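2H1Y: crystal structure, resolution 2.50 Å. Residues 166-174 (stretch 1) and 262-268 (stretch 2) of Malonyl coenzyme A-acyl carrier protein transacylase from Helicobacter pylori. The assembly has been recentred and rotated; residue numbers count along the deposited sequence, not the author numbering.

Stretch 1, residues 166-174: WCANFNGGM
Stretch 2, residues 262-268: QPVRYQD

Stretch 1 is a strand that began earlier in the chain; its last residues lead into a turn. Phi/psi run -140/150 at Trp166, -71/128 at Cys167, -118/-34 at Ala168, -132/138 at Asn169 and -112/95 at Phe170. The psi of -34° at Ala168 breaks the regular extended pattern. Asn171 follows at -93/-4. Gly172 (80/173), Gly173 (59/35) and Met174 (55/35) all have positive phi, which favours glycine at the first two.

Stretch 2 starts as an irregular extended segment: Gln262 -114/145, Pro263 -49/136, Val264 -73/114. Arg265, at -97/59, is the N-cap residue. The helix begins at Tyr266 (-62/-42) and continues through Gln267 (-51/-59) and Asp268 (-58/-38) into later residues.

The two stretches run side by side in the same direction. Paired CA atoms lie 4.3 Å apart for Ala168 and Pro263, 4.6 Å for Asn169 and Val264, 5.1 Å for Phe170 and Arg265, and 4.9 Å for Gly172 and Gln267. A single beta bridge joins Asn169 and Val264. Its two hydrogen bonds flank Asn169 in sequence: Val264 N donates to Ala168 O at 2.8 Å and 165°, and Phe170 N donates to Val264 O at 2.8 Å and 175°. A third bond, Gln267 N to Phe170 O at 2.9 Å and 170°, ties the first turn of the helix to the strand. Val264 O also accepts a weak bond from Tyr266 N at 3.2 Å. Two CA-H...O contacts supplement the pairing: Pro263 CA to Ala168 O at 3.4 Å, and Asn169 CA to Val264 O at 3.5 Å.

Phe170 is the most heavily covered residue of the contact. Its CA-to-CB bond points sideways, with chi1 -57° (m) and chi2 116°. The ring reaches back along stretch 2, so that Phe170 CE1 packs 3.6 Å from Pro263 CB. Arg265 CG lies at the ring edge, 4.3 Å from Phe170 CD1. Pro263 has a C-gamma exo pucker, and its CG sits 3.4 Å from Cys167 O. Val264 is buried; its CA-to-CB bond points sideways, with chi1 168° (t).

Asn169 and Asn171 both direct CA-to-CB away, with chi1 -63° and -68° (both m), but their side-chain ends come nearer. Asn171 OD1 is 4.0 Å from Tyr266 CB and is hydrogen-bonded elsewhere in the structure. The CA-to-CB bond of Tyr266 points sideways, with chi1 -176° (t) and chi2 81°; Asn171 O lies at its ring edge.

The CA-to-CB bond of Gln267 points toward the strand, with chi1 169° (t) and chi2 157° (t). Its side chain extends beside Gly172. A CB on Gly172 would point toward stretch 2 and crowd the end of the Gln267 side chain; the bare glycine leaves room there.

The CA-to-CB bond of Arg265 points away, with chi1 -65° (m), chi2 -145°, chi3 -86° (m) and chi4 148°. Its NH1 forms a salt bridge with Asp268 OD2 at 2.8 Å, linking the N-cap to the first helical turn. Asp268 has chi1 -61° (m).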

# COMPACT_ATOMS: atom_id res chain seq x y z
N TRP A 166 3.57 -8.19 -17.58
CA TRP A 166 3.62 -6.74 -17.46
C TRP A 166 4.42 -6.33 -16.24
O TRP A 166 4.44 -7.03 -15.23
CB TRP A 166 2.19 -6.20 -17.32
CG TRP A 166 1.33 -6.37 -18.56
CD1 TRP A 166 1.19 -5.48 -19.60
CD2 TRP A 166 0.47 -7.48 -18.86
NE1 TRP A 166 0.31 -5.98 -20.53
CE2 TRP A 166 -0.14 -7.21 -20.12
CE3 TRP A 166 0.17 -8.68 -18.21
CZ2 TRP A 166 -1.03 -8.09 -20.72
CZ3 TRP A 166 -0.71 -9.55 -18.81
CH2 TRP A 166 -1.29 -9.26 -20.06
N CYS A 167 5.05 -5.17 -16.33
CA CYS A 167 5.61 -4.49 -15.17
C CYS A 167 4.51 -3.92 -14.25
O CYS A 167 3.63 -3.16 -14.69
CB CYS A 167 6.53 -3.37 -15.64
SG CYS A 167 7.99 -3.96 -16.53
N ALA A 168 4.60 -4.24 -12.97
CA ALA A 168 3.54 -3.90 -12.01
C ALA A 168 3.97 -2.96 -10.88
O ALA A 168 3.17 -2.16 -10.39
CB ALA A 168 2.92 -5.16 -11.44
N ASN A 169 5.22 -3.10 -10.44
CA ASN A 169 5.79 -2.16 -9.48
C ASN A 169 7.16 -1.71 -9.96
O ASN A 169 7.97 -2.54 -10.42
CB ASN A 169 6.03 -2.81 -8.12
CG ASN A 169 4.77 -3.28 -7.44
OD1 ASN A 169 3.64 -3.08 -7.91
ND2 ASN A 169 4.97 -3.92 -6.30
N PHE A 170 7.43 -0.42 -9.81
CA PHE A 170 8.79 0.08 -9.84
C PHE A 170 9.18 0.57 -8.44
O PHE A 170 8.91 1.71 -8.03
CB PHE A 170 8.95 1.18 -10.91
CG PHE A 170 8.57 0.74 -12.31
CD1 PHE A 170 7.50 1.34 -12.97
CD2 PHE A 170 9.29 -0.26 -12.97
CE1 PHE A 170 7.14 0.95 -14.27
CE2 PHE A 170 8.94 -0.66 -14.26
CZ PHE A 170 7.86 -0.05 -14.91
N ASN A 171 9.83 -0.31 -7.69
CA ASN A 171 10.06 -0.07 -6.27
C ASN A 171 11.40 0.58 -5.99
O ASN A 171 11.70 0.93 -4.83
CB ASN A 171 9.90 -1.37 -5.50
CG ASN A 171 8.48 -1.85 -5.49
OD1 ASN A 171 7.54 -1.06 -5.59
ND2 ASN A 171 8.31 -3.15 -5.38
N GLY A 172 12.18 0.76 -7.06
CA GLY A 172 13.51 1.37 -6.98
C GLY A 172 14.55 0.38 -6.51
O GLY A 172 14.22 -0.75 -6.13
N GLY A 173 15.81 0.80 -6.54
CA GLY A 173 16.92 -0.06 -6.12
C GLY A 173 16.90 -1.28 -6.99
O GLY A 173 17.20 -2.39 -6.52
N MET A 174 16.52 -1.08 -8.25
CA MET A 174 16.43 -2.15 -9.26
C MET A 174 15.57 -3.32 -8.82
O MET A 174 15.84 -4.48 -9.13
CB MET A 174 17.84 -2.57 -9.68
CG MET A 174 18.60 -1.37 -10.26
SD MET A 174 20.16 -1.83 -11.01
CE MET A 174 19.61 -2.56 -12.54
N GLN A 262 -2.37 0.20 -13.86
CA GLN A 262 -1.08 0.85 -14.15
C GLN A 262 0.01 0.50 -13.14
O GLN A 262 -0.27 0.40 -11.95
CB GLN A 262 -1.23 2.39 -14.18
CG GLN A 262 -2.12 2.96 -15.27
CD GLN A 262 -1.94 2.26 -16.59
OE1 GLN A 262 -2.83 1.53 -17.05
NE2 GLN A 262 -0.77 2.44 -17.21
N PRO A 263 1.26 0.40 -13.61
CA PRO A 263 2.39 0.16 -12.72
C PRO A 263 2.38 1.11 -11.53
O PRO A 263 2.13 2.32 -11.68
CB PRO A 263 3.59 0.48 -13.60
CG PRO A 263 3.14 0.15 -14.97
CD PRO A 263 1.70 0.54 -15.01
N VAL A 264 2.63 0.55 -10.35
CA VAL A 264 2.83 1.36 -9.16
C VAL A 264 4.21 1.98 -9.33
O VAL A 264 5.22 1.28 -9.36
CB VAL A 264 2.76 0.49 -7.88
CG1 VAL A 264 3.26 1.26 -6.63
CG2 VAL A 264 1.35 -0.03 -7.69
N ARG A 265 4.24 3.30 -9.47
CA ARG A 265 5.50 4.00 -9.72
C ARG A 265 6.08 4.56 -8.44
O ARG A 265 6.31 5.77 -8.31
CB ARG A 265 5.29 5.13 -10.73
CG ARG A 265 4.90 4.67 -12.11
CD ARG A 265 5.52 5.58 -13.12
NE ARG A 265 4.68 6.74 -13.36
CZ ARG A 265 5.13 7.95 -13.68
NH1 ARG A 265 6.44 8.18 -13.78
NH2 ARG A 265 4.27 8.94 -13.89
N TYR A 266 6.34 3.67 -7.49
CA TYR A 266 6.73 4.08 -6.15
C TYR A 266 8.06 4.86 -6.13
O TYR A 266 8.18 5.88 -5.42
CB TYR A 266 6.76 2.89 -5.18
CG TYR A 266 7.06 3.33 -3.78
CD1 TYR A 266 6.08 3.88 -2.97
CD2 TYR A 266 8.36 3.27 -3.29
CE1 TYR A 266 6.39 4.32 -1.68
CE2 TYR A 266 8.68 3.71 -2.00
CZ TYR A 266 7.70 4.23 -1.21
OH TYR A 266 8.02 4.67 0.05
N GLN A 267 9.03 4.39 -6.91
CA GLN A 267 10.29 5.10 -7.17
C GLN A 267 10.13 6.57 -7.62
O GLN A 267 10.64 7.49 -6.97
CB GLN A 267 11.11 4.35 -8.21
CG GLN A 267 12.28 5.14 -8.72
CD GLN A 267 13.37 4.26 -9.26
OE1 GLN A 267 13.16 3.50 -10.21
NE2 GLN A 267 14.54 4.35 -8.67
N ASP A 268 9.43 6.79 -8.73
CA ASP A 268 9.21 8.15 -9.25
C ASP A 268 8.53 9.03 -8.21
O ASP A 268 8.88 10.20 -8.06
CB ASP A 268 8.41 8.13 -10.55
CG ASP A 268 9.12 7.38 -11.65
OD1 ASP A 268 10.37 7.45 -11.68
OD2 ASP A 268 8.46 6.71 -12.48